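Local structure of 2,3-dihydroxybenzoate-AMP ligase (Bacillus subtilis, 1MDB) at residues 36-41 against 51-56; 62-67 against 92-97; 471-476 against 505-510. The protein is an AMP-binding enzyme of the ANL clan that holds 2,3-dihydroxy-benzoic acid and adenosine monophosphate in its ligand pockets. All coordinates share one frame; numbering follows the deposited sequence.

Interaction 1: residues 36-41 against 51-56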
loop_
_atom_site.group_PDB
_atom_site.type_symbol
_atom_site.label_atom_id
_atom_site.label_comp_id
_atom_site.label_asym_id
_atom_site.label_seq_id
_atom_site.Cartn_x
_atom_site.Cartn_y
_atom_site.Cartn_z
ATOM N N ALA A 36 -21.039 7.679 18.084
ATOM C CA ALA A 36 -21.752 8.212 19.238
ATOM C C ALA A 36 -21.293 9.625 19.600
ATOM O O ALA A 36 -22.103 10.455 20.016
ATOM C CB ALA A 36 -21.564 7.284 20.431
ATOM N N LYS A 37 -20.000 9.892 19.440
ATOM C CA LYS A 37 -19.437 11.200 19.762
ATOM C C LYS A 37 -19.808 12.322 18.786
ATOM O O LYS A 37 -20.293 13.376 19.202
ATOM C CB LYS A 37 -17.917 11.105 19.856
ATOM C CG LYS A 37 -17.419 10.213 20.980
ATOM C CD LYS A 37 -15.908 10.330 21.135
ATOM C CE LYS A 37 -15.413 9.575 22.363
ATOM N NZ LYS A 37 -13.948 9.760 22.579
ATOM N N TYR A 38 -19.585 12.101 17.495
ATOM C CA TYR A 38 -19.888 13.122 16.495
ATOM C C TYR A 38 -20.578 12.572 15.252
ATOM O O TYR A 38 -20.127 12.781 14.123
ATOM C CB TYR A 38 -18.597 13.839 16.115
ATOM C CG TYR A 38 -17.384 12.930 16.032
ATOM C CD1 TYR A 38 -17.246 12.013 14.995
ATOM C CD2 TYR A 38 -16.348 13.025 16.969
ATOM C CE1 TYR A 38 -16.103 11.215 14.882
ATOM C CE2 TYR A 38 -15.197 12.232 16.866
ATOM C CZ TYR A 38 -15.084 11.330 15.815
ATOM O OH TYR A 38 -13.954 10.552 15.676
ATOM N N GLY A 39 -21.695 11.888 15.474
ATOM C CA GLY A 39 -22.437 11.286 14.385
ATOM C C GLY A 39 -22.706 12.125 13.154
ATOM O O GLY A 39 -22.706 11.601 12.037
ATOM N N ASP A 40 -22.941 13.419 13.335
ATOM C CA ASP A 40 -23.231 14.282 12.201
ATOM C C ASP A 40 -22.026 14.669 11.355
ATOM O O ASP A 40 -22.188 15.107 10.223
ATOM C CB ASP A 40 -23.957 15.543 12.668
ATOM C CG ASP A 40 -25.416 15.551 12.260
ATOM O OD1 ASP A 40 -25.886 14.529 11.715
ATOM O OD2 ASP A 40 -26.090 16.577 12.489
ATOM N N ARG A 41 -20.820 14.526 11.890
ATOM C CA ARG A 41 -19.646 14.864 11.091
ATOM C C ARG A 41 -19.631 14.012 9.836
ATOM O O ARG A 41 -20.011 12.840 9.867
ATOM C CB ARG A 41 -18.348 14.582 11.834
ATOM C CG ARG A 41 -18.033 15.486 12.984
ATOM C CD ARG A 41 -16.600 15.221 13.420
ATOM N NE ARG A 41 -16.340 15.755 14.746
ATOM C CZ ARG A 41 -15.199 15.601 15.403
ATOM N NH1 ARG A 41 -14.202 14.924 14.855
ATOM N NH2 ARG A 41 -15.061 16.119 16.615
ATOM N N TRP A 51 -21.410 10.904 3.797
ATOM C CA TRP A 51 -21.875 9.948 4.803
ATOM C C TRP A 51 -21.353 10.378 6.161
ATOM O O TRP A 51 -20.145 10.524 6.353
ATOM C CB TRP A 51 -21.359 8.526 4.518
ATOM C CG TRP A 51 -22.194 7.706 3.587
ATOM C CD1 TRP A 51 -23.261 8.129 2.855
ATOM C CD2 TRP A 51 -21.998 6.322 3.251
ATOM N NE1 TRP A 51 -23.741 7.104 2.079
ATOM C CE2 TRP A 51 -22.985 5.982 2.302
ATOM C CE3 TRP A 51 -21.081 5.341 3.656
ATOM C CZ2 TRP A 51 -23.085 4.698 1.746
ATOM C CZ3 TRP A 51 -21.177 4.065 3.105
ATOM C CH2 TRP A 51 -22.174 3.757 2.159
ATOM N N SER A 52 -22.262 10.585 7.103
ATOM C CA SER A 52 -21.876 10.976 8.447
ATOM C C SER A 52 -21.396 9.728 9.166
ATOM O O SER A 52 -21.645 8.616 8.710
ATOM C CB SER A 52 -23.083 11.537 9.194
ATOM O OG SER A 52 -24.110 10.562 9.255
ATOM N N TYR A 53 -20.723 9.917 10.295
ATOM C CA TYR A 53 -20.227 8.799 11.077
ATOM C C TYR A 53 -21.378 7.934 11.572
ATOM O O TYR A 53 -21.272 6.706 11.602
ATOM C CB TYR A 53 -19.405 9.297 12.269
ATOM C CG TYR A 53 -17.958 9.631 11.941
ATOM C CD1 TYR A 53 -17.616 10.835 11.332
ATOM C CD2 TYR A 53 -16.933 8.729 12.235
ATOM C CE1 TYR A 53 -16.284 11.138 11.023
ATOM C CE2 TYR A 53 -15.593 9.021 11.928
ATOM C CZ TYR A 53 -15.281 10.224 11.323
ATOM O OH TYR A 53 -13.973 10.507 10.997
ATOM N N ARG A 54 -22.482 8.575 11.958
ATOM C CA ARG A 54 -23.654 7.843 12.446
ATOM C C ARG A 54 -24.212 7.015 11.292
ATOM O O ARG A 54 -24.588 5.854 11.457
ATOM C CB ARG A 54 -24.727 8.817 12.938
ATOM C CG ARG A 54 -25.768 8.189 13.860
ATOM C CD ARG A 54 -25.294 8.176 15.315
ATOM N NE ARG A 54 -25.045 9.534 15.802
ATOM C CZ ARG A 54 -24.672 9.836 17.043
ATOM N NH1 ARG A 54 -24.498 8.872 17.940
ATOM N NH2 ARG A 54 -24.470 11.102 17.389
ATOM N N GLU A 55 -24.258 7.639 10.122
ATOM C CA GLU A 55 -24.745 7.000 8.908
ATOM C C GLU A 55 -24.001 5.687 8.639
ATOM O O GLU A 55 -24.618 4.631 8.491
ATOM C CB GLU A 55 -24.564 7.961 7.735
ATOM C CG GLU A 55 -24.642 7.334 6.360
ATOM C CD GLU A 55 -25.917 7.679 5.626
ATOM O OE1 GLU A 55 -26.523 8.722 5.947
ATOM O OE2 GLU A 55 -26.305 6.914 4.715
ATOM N N LEU A 56 -22.673 5.766 8.572
ATOM C CA LEU A 56 -21.845 4.593 8.327
ATOM C C LEU A 56 -22.108 3.545 9.407
ATOM O O LEU A 56 -22.221 2.354 9.120
ATOM C CB LEU A 56 -20.365 4.995 8.329
ATOM C CG LEU A 56 -19.329 3.880 8.152
ATOM C CD1 LEU A 56 -19.588 3.113 6.859
ATOM C CD2 LEU A 56 -17.932 4.499 8.139
#
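Tyr53 meets the ring of Tyr38 in a T-shaped stack, with the edge of Tyr38 directed at the face of Tyr53, centroids 4.8 Å apart and planes at 81°. Along Tyr53, CB comes within 4.0 Å of Tyr38 O. Further out, Tyr38 CE1 sits above the middle of the Tyr53 ring, 3.7 Å from Tyr53 CE2. At the ring edge Tyr53 CD1 lies 3.4 Å from Arg41 O, while CE1 passes the CB of Arg41. The tip is tied down by a hydrogen bond from Tyr53 OH to Gly251 O. This ring hangs from the first turn of helix 53-70, which follows directly on strand 49-52. Ser52 is the N-cap: its OG accepts from Glu55 N at 3.1 Å, and Tyr53 N donates across to Arg41 O at 3.0 Å. Arg41 closes a type I turn that starts at Tyr38, and its NH1 lies over one face of the Tyr38 ring, toward the rim, and bonds to Gly250 O. One residue on from Tyr53, the side chain of Arg54 bends at chi2 (85°) and chi3 (60°), folding back over Gly39. There Arg54 NE lies 3.4 Å from Gly39 CA, and NH1 continues to the backbone of Ala36.

Interaction 2: residues 62-67 against 92-97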
loop_
_atom_site.group_PDB
_atom_site.type_symbol
_atom_site.label_atom_id
_atom_site.label_comp_id
_atom_site.label_asym_id
_atom_site.label_seq_id
_atom_site.Cartn_x
_atom_site.Cartn_y
_atom_site.Cartn_z
ATOM N N ARG A 62 -27.006 -2.572 9.899
ATOM C CA ARG A 62 -28.028 -3.094 9.012
ATOM C C ARG A 62 -27.472 -4.026 7.942
ATOM O O ARG A 62 -28.160 -4.951 7.506
ATOM C CB ARG A 62 -28.797 -1.940 8.361
ATOM C CG ARG A 62 -29.665 -1.143 9.339
ATOM C CD ARG A 62 -30.426 -0.014 8.635
ATOM N NE ARG A 62 -31.383 -0.496 7.640
ATOM C CZ ARG A 62 -32.523 -1.120 7.931
ATOM N NH1 ARG A 62 -32.854 -1.341 9.192
ATOM N NH2 ARG A 62 -33.334 -1.519 6.958
ATOM N N LEU A 63 -26.231 -3.796 7.512
ATOM C CA LEU A 63 -25.644 -4.655 6.485
ATOM C C LEU A 63 -25.158 -5.961 7.108
ATOM O O LEU A 63 -25.316 -7.033 6.530
ATOM C CB LEU A 63 -24.482 -3.946 5.772
ATOM C CG LEU A 63 -23.774 -4.745 4.664
ATOM C CD1 LEU A 63 -24.795 -5.183 3.615
ATOM C CD2 LEU A 63 -22.686 -3.905 4.011
ATOM N N ALA A 64 -24.573 -5.870 8.294
ATOM C CA ALA A 64 -24.086 -7.058 8.979
ATOM C C ALA A 64 -25.237 -8.052 9.109
ATOM O O ALA A 64 -25.062 -9.258 8.908
ATOM C CB ALA A 64 -23.544 -6.687 10.357
ATOM N N ALA A 65 -26.421 -7.538 9.431
ATOM C CA ALA A 65 -27.593 -8.391 9.583
ATOM C C ALA A 65 -27.918 -9.039 8.250
ATOM O O ALA A 65 -28.268 -10.220 8.196
ATOM C CB ALA A 65 -28.783 -7.576 10.090
ATOM N N GLY A 66 -27.793 -8.269 7.169
ATOM C CA GLY A 66 -28.063 -8.819 5.851
ATOM C C GLY A 66 -27.064 -9.907 5.490
ATOM O O GLY A 66 -27.435 -10.947 4.951
ATOM N N PHE A 67 -25.791 -9.654 5.778
ATOM C CA PHE A 67 -24.723 -10.615 5.515
ATOM C C PHE A 67 -25.013 -11.896 6.298
ATOM O O PHE A 67 -24.932 -12.991 5.756
ATOM C CB PHE A 67 -23.358 -10.057 5.969
ATOM C CG PHE A 67 -22.715 -9.080 4.996
ATOM C CD1 PHE A 67 -21.730 -8.192 5.439
ATOM C CD2 PHE A 67 -23.052 -9.076 3.647
ATOM C CE1 PHE A 67 -21.092 -7.315 4.547
ATOM C CE2 PHE A 67 -22.416 -8.201 2.742
ATOM C CZ PHE A 67 -21.439 -7.323 3.192
ATOM N N ILE A 92 -16.797 -3.298 4.867
ATOM C CA ILE A 92 -15.825 -3.835 5.816
ATOM C C ILE A 92 -16.259 -3.769 7.290
ATOM O O ILE A 92 -16.051 -4.721 8.028
ATOM C CB ILE A 92 -14.410 -3.181 5.675
ATOM C CG1 ILE A 92 -14.424 -1.733 6.165
ATOM C CG2 ILE A 92 -13.937 -3.265 4.231
ATOM C CD1 ILE A 92 -13.023 -1.150 6.277
ATOM N N PHE A 93 -16.856 -2.660 7.726
ATOM C CA PHE A 93 -17.270 -2.569 9.121
ATOM C C PHE A 93 -18.423 -3.530 9.436
ATOM O O PHE A 93 -18.587 -3.953 10.580
ATOM C CB PHE A 93 -17.626 -1.113 9.500
ATOM C CG PHE A 93 -16.418 -0.265 9.815
ATOM C CD1 PHE A 93 -15.797 0.488 8.826
ATOM C CD2 PHE A 93 -15.851 -0.291 11.085
ATOM C CE1 PHE A 93 -14.624 1.196 9.094
ATOM C CE2 PHE A 93 -14.680 0.410 11.366
ATOM C CZ PHE A 93 -14.065 1.154 10.371
ATOM N N ALA A 94 -19.213 -3.872 8.426
ATOM C CA ALA A 94 -20.305 -4.822 8.605
ATOM C C ALA A 94 -19.657 -6.195 8.790
ATOM O O ALA A 94 -20.056 -6.981 9.657
ATOM C CB ALA A 94 -21.206 -4.836 7.376
ATOM N N LEU A 95 -18.660 -6.484 7.960
ATOM C CA LEU A 95 -17.953 -7.753 8.066
ATOM C C LEU A 95 -17.243 -7.782 9.411
ATOM O O LEU A 95 -17.230 -8.801 10.096
ATOM C CB LEU A 95 -16.945 -7.898 6.930
ATOM C CG LEU A 95 -17.587 -8.134 5.556
ATOM C CD1 LEU A 95 -16.527 -8.072 4.467
ATOM C CD2 LEU A 95 -18.289 -9.499 5.553
ATOM N N PHE A 96 -16.660 -6.650 9.785
ATOM C CA PHE A 96 -15.961 -6.531 11.056
ATOM C C PHE A 96 -16.886 -6.845 12.239
ATOM O O PHE A 96 -16.465 -7.500 13.196
ATOM C CB PHE A 96 -15.386 -5.115 11.202
ATOM C CG PHE A 96 -14.144 -4.864 10.382
ATOM C CD1 PHE A 96 -13.744 -3.565 10.090
ATOM C CD2 PHE A 96 -13.356 -5.918 9.933
ATOM C CE1 PHE A 96 -12.573 -3.321 9.367
ATOM C CE2 PHE A 96 -12.182 -5.677 9.205
ATOM C CZ PHE A 96 -11.796 -4.381 8.928
ATOM N N ARG A 97 -18.143 -6.397 12.173
ATOM C CA ARG A 97 -19.090 -6.645 13.269
ATOM C C ARG A 97 -19.655 -8.063 13.294
ATOM O O ARG A 97 -20.155 -8.523 14.323
ATOM C CB ARG A 97 -20.241 -5.632 13.233
ATOM C CG ARG A 97 -19.771 -4.184 13.356
ATOM C CD ARG A 97 -20.573 -3.387 14.361
ATOM N NE ARG A 97 -21.177 -2.222 13.738
ATOM C CZ ARG A 97 -20.985 -0.964 14.112
ATOM N NH1 ARG A 97 -20.193 -0.669 15.130
ATOM N NH2 ARG A 97 -21.589 0.005 13.453
#
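The methyl group of Ala94 is the central bump of this contact, pressed into a shallow hollow on helix 53-70 lined by Leu63, Ala64 and Phe67. One wall is Leu63, whose CG stands 3.7 Å from Ala94 CB. The floor is backbone: Ala64 N is 3.6 Å from Ala94 CB. Phe67 forms the remaining wall, its CE1 3.8 Å from Ala94 CB. The fit is reciprocal at Ala64, whose CB comes to 3.6 Å from Ala94 O. With only methyl groups at the centre, the two short segments approach to 8.1 Å between axes, crossing at -64°.

Phe67 is the larger projection. Its CG is anti to the carbonyl carbon (chi1 -80°), which carries the ring across to helix 86-98, into the notch between Ala94 and Leu95. Leu95 CD2 touches Phe67 CD1 at 3.7 Å, the two side chains crossing at about a right angle, and Leu63 CG backs one face of the same ring from within its own helix. No hydrogen bond spans these segments, but beside the apolar patch Arg97 forms salt bridges with Asp57 and Asp61 of helix 53-70. Helix 86-98 is the connection between the adjacent parallel strands 77-80 and 101-104, so the contact packs helix 53-70 against the helix of a beta-alpha-beta crossover in an alpha/beta fold.

Interaction 3: residues 471-476 against 505-510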
loop_
_atom_site.group_PDB
_atom_site.type_symbol
_atom_site.label_atom_id
_atom_site.label_comp_id
_atom_site.label_asym_id
_atom_site.label_seq_id
_atom_site.Cartn_x
_atom_site.Cartn_y
_atom_site.Cartn_z
ATOM N N ARG A 471 23.881 -7.456 -17.122
ATOM C CA ARG A 471 24.227 -6.118 -17.580
ATOM C C ARG A 471 23.089 -5.266 -17.069
ATOM O O ARG A 471 22.155 -5.783 -16.463
ATOM C CB ARG A 471 24.321 -6.026 -19.104
ATOM C CG ARG A 471 25.740 -6.208 -19.621
ATOM C CD ARG A 471 25.825 -5.952 -21.111
ATOM N NE ARG A 471 27.105 -6.405 -21.636
ATOM C CZ ARG A 471 28.170 -5.630 -21.798
ATOM N NH1 ARG A 471 28.115 -4.339 -21.479
ATOM N NH2 ARG A 471 29.291 -6.147 -22.278
ATOM N N SER A 472 23.147 -3.966 -17.314
ATOM C CA SER A 472 22.100 -3.087 -16.825
ATOM C C SER A 472 21.363 -2.352 -17.930
ATOM O O SER A 472 21.974 -1.863 -18.883
ATOM C CB SER A 472 22.704 -2.065 -15.870
ATOM O OG SER A 472 23.490 -1.141 -16.594
ATOM N N CYS A 473 20.044 -2.263 -17.775
ATOM C CA CYS A 473 19.181 -1.574 -18.734
ATOM C C CYS A 473 18.306 -0.588 -17.981
ATOM O O CYS A 473 17.680 -0.953 -16.986
ATOM C CB CYS A 473 18.277 -2.575 -19.457
ATOM S SG CYS A 473 17.177 -1.833 -20.692
ATOM N N VAL A 474 18.271 0.662 -18.432
ATOM C CA VAL A 474 17.421 1.655 -17.779
ATOM C C VAL A 474 16.276 2.065 -18.693
ATOM O O VAL A 474 16.493 2.471 -19.837
ATOM C CB VAL A 474 18.199 2.945 -17.370
ATOM C CG1 VAL A 474 18.798 3.642 -18.596
ATOM C CG2 VAL A 474 17.258 3.892 -16.660
ATOM N N PHE A 475 15.048 1.940 -18.204
ATOM C CA PHE A 475 13.903 2.355 -19.003
ATOM C C PHE A 475 13.654 3.820 -18.664
ATOM O O PHE A 475 13.543 4.189 -17.504
ATOM C CB PHE A 475 12.673 1.502 -18.679
ATOM C CG PHE A 475 12.756 0.103 -19.213
ATOM C CD1 PHE A 475 13.573 -0.843 -18.600
ATOM C CD2 PHE A 475 12.027 -0.267 -20.347
ATOM C CE1 PHE A 475 13.670 -2.143 -19.107
ATOM C CE2 PHE A 475 12.114 -1.565 -20.864
ATOM C CZ PHE A 475 12.936 -2.501 -20.245
ATOM N N ILE A 476 13.599 4.656 -19.687
ATOM C CA ILE A 476 13.384 6.081 -19.494
ATOM C C ILE A 476 12.060 6.530 -20.118
ATOM O O ILE A 476 11.706 6.109 -21.223
ATOM C CB ILE A 476 14.513 6.899 -20.166
ATOM C CG1 ILE A 476 15.873 6.545 -19.550
ATOM C CG2 ILE A 476 14.217 8.381 -20.054
ATOM C CD1 ILE A 476 16.035 6.970 -18.097
ATOM N N ARG A 505 22.441 -0.335 -21.326
ATOM C CA ARG A 505 21.419 -0.142 -22.341
ATOM C C ARG A 505 20.299 0.795 -21.904
ATOM O O ARG A 505 19.912 0.815 -20.736
ATOM C CB ARG A 505 20.855 -1.504 -22.729
ATOM C CG ARG A 505 19.724 -1.458 -23.728
ATOM C CD ARG A 505 19.497 -2.830 -24.325
ATOM N NE ARG A 505 18.334 -2.842 -25.198
ATOM C CZ ARG A 505 18.108 -3.766 -26.126
ATOM N NH1 ARG A 505 18.975 -4.750 -26.306
ATOM N NH2 ARG A 505 17.006 -3.714 -26.863
ATOM N N VAL A 506 19.779 1.567 -22.853
ATOM C CA VAL A 506 18.701 2.514 -22.580
ATOM C C VAL A 506 17.457 2.243 -23.426
ATOM O O VAL A 506 17.541 2.158 -24.653
ATOM C CB VAL A 506 19.160 3.959 -22.853
ATOM C CG1 VAL A 506 17.993 4.918 -22.672
ATOM C CG2 VAL A 506 20.310 4.327 -21.914
ATOM N N GLU A 507 16.308 2.106 -22.767
ATOM C CA GLU A 507 15.047 1.862 -23.464
ATOM C C GLU A 507 14.065 2.993 -23.186
ATOM O O GLU A 507 13.780 3.302 -22.033
ATOM C CB GLU A 507 14.419 0.542 -23.011
ATOM C CG GLU A 507 15.119 -0.713 -23.481
ATOM C CD GLU A 507 15.071 -0.895 -24.982
ATOM O OE1 GLU A 507 14.054 -0.529 -25.595
ATOM O OE2 GLU A 507 16.045 -1.425 -25.548
ATOM N N PHE A 508 13.557 3.619 -24.240
ATOM C CA PHE A 508 12.595 4.693 -24.060
ATOM C C PHE A 508 11.174 4.155 -24.200
ATOM O O PHE A 508 10.867 3.418 -25.136
ATOM C CB PHE A 508 12.850 5.814 -25.063
ATOM C CG PHE A 508 14.167 6.495 -24.870
ATOM C CD1 PHE A 508 15.263 6.152 -25.653
ATOM C CD2 PHE A 508 14.332 7.438 -23.855
ATOM C CE1 PHE A 508 16.507 6.733 -25.427
ATOM C CE2 PHE A 508 15.570 8.027 -23.618
ATOM C CZ PHE A 508 16.662 7.673 -24.404
ATOM N N VAL A 509 10.323 4.502 -23.237
ATOM C CA VAL A 509 8.930 4.067 -23.235
ATOM C C VAL A 509 8.065 5.231 -22.786
ATOM O O VAL A 509 8.571 6.210 -22.231
ATOM C CB VAL A 509 8.687 2.889 -22.255
ATOM C CG1 VAL A 509 9.433 1.640 -22.728
ATOM C CG2 VAL A 509 9.119 3.293 -20.834
ATOM N N GLU A 510 6.762 5.110 -23.018
ATOM C CA GLU A 510 5.811 6.143 -22.642
ATOM C C GLU A 510 5.338 5.963 -21.207
ATOM O O GLU A 510 4.878 6.913 -20.581
ATOM C CB GLU A 510 4.618 6.120 -23.597
ATOM C CG GLU A 510 3.510 7.074 -23.219
ATOM C CD GLU A 510 2.394 7.106 -24.243
ATOM O OE1 GLU A 510 1.873 6.023 -24.599
ATOM O OE2 GLU A 510 2.037 8.220 -24.689
#
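Glu507 lays its aliphatic part over the ring of Phe475 on the neighbouring strand, the two side chains running side by side in the same direction. Glu507 CB sits 4.0 Å from the ring centroid and 27° off the normal, a CH-pi contact, while Val509 CG1 approaches the ring edge, 4.0 Å from Phe475 CD2. On the same face of the sheet, Cys473 SG touches Glu507 CG at 3.6 Å. Glu507 bends at chi2 (-65°), and its carboxylate meets the extended Arg505 of its own strand in a salt bridge. Glu507 OE2 accepts from Arg505 NE at 2.7 Å with its anti lone pair, and Arg505 NH2 reaches the same oxygen at 2.8 Å on the syn side, out of the carboxylate plane. The other oxygen, OE1, is paired with Lys532, which would be expected to favour the charged carboxylate.

Strands 469-478 and 505-508 are parallel neighbours joined through helix 485-494, a beta-alpha-beta crossover in the C-terminal domain. Five backbone hydrogen bonds hold them in register, from Arg505 N to Ser472 O through Val509 N to Ile476 O. Helix 522-534 covers the face bearing Cys473, Phe475 and Arg505, and helix 485-494 packs on the face of Ile476, Val506 and Phe508. On this second face Val474 and Val506 point the same way, CG1 of Val474 being 3.7 Å from CG2 of Val506. Beyond them Ile476 lies alongside Phe508, with Ile476 CB 3.7 Å from Phe508 CD2, and Ile476 CG1 slants toward Val506 CG1.

In the fold
Interactions 1 and 2 both use helix 53-70, the first at its N-terminal end and the second further along, with centres about 17 Å apart. Interaction 3 lies across the chain's centre in the C-terminal domain, its centre about 51 Å from that of interaction 1 and about 49 Å from that of interaction 2. Interaction 2 is wholly buried, made mainly by apolar side chains without a hydrogen bond between its segments. Interaction 1 lies most at the surface, and interaction 3 is intermediate. In interaction 1 a backbone bond ties the end of a turn to a helix start, beside an aromatic pair; in interaction 3 five join parallel strands, with a salt bridge along one strand.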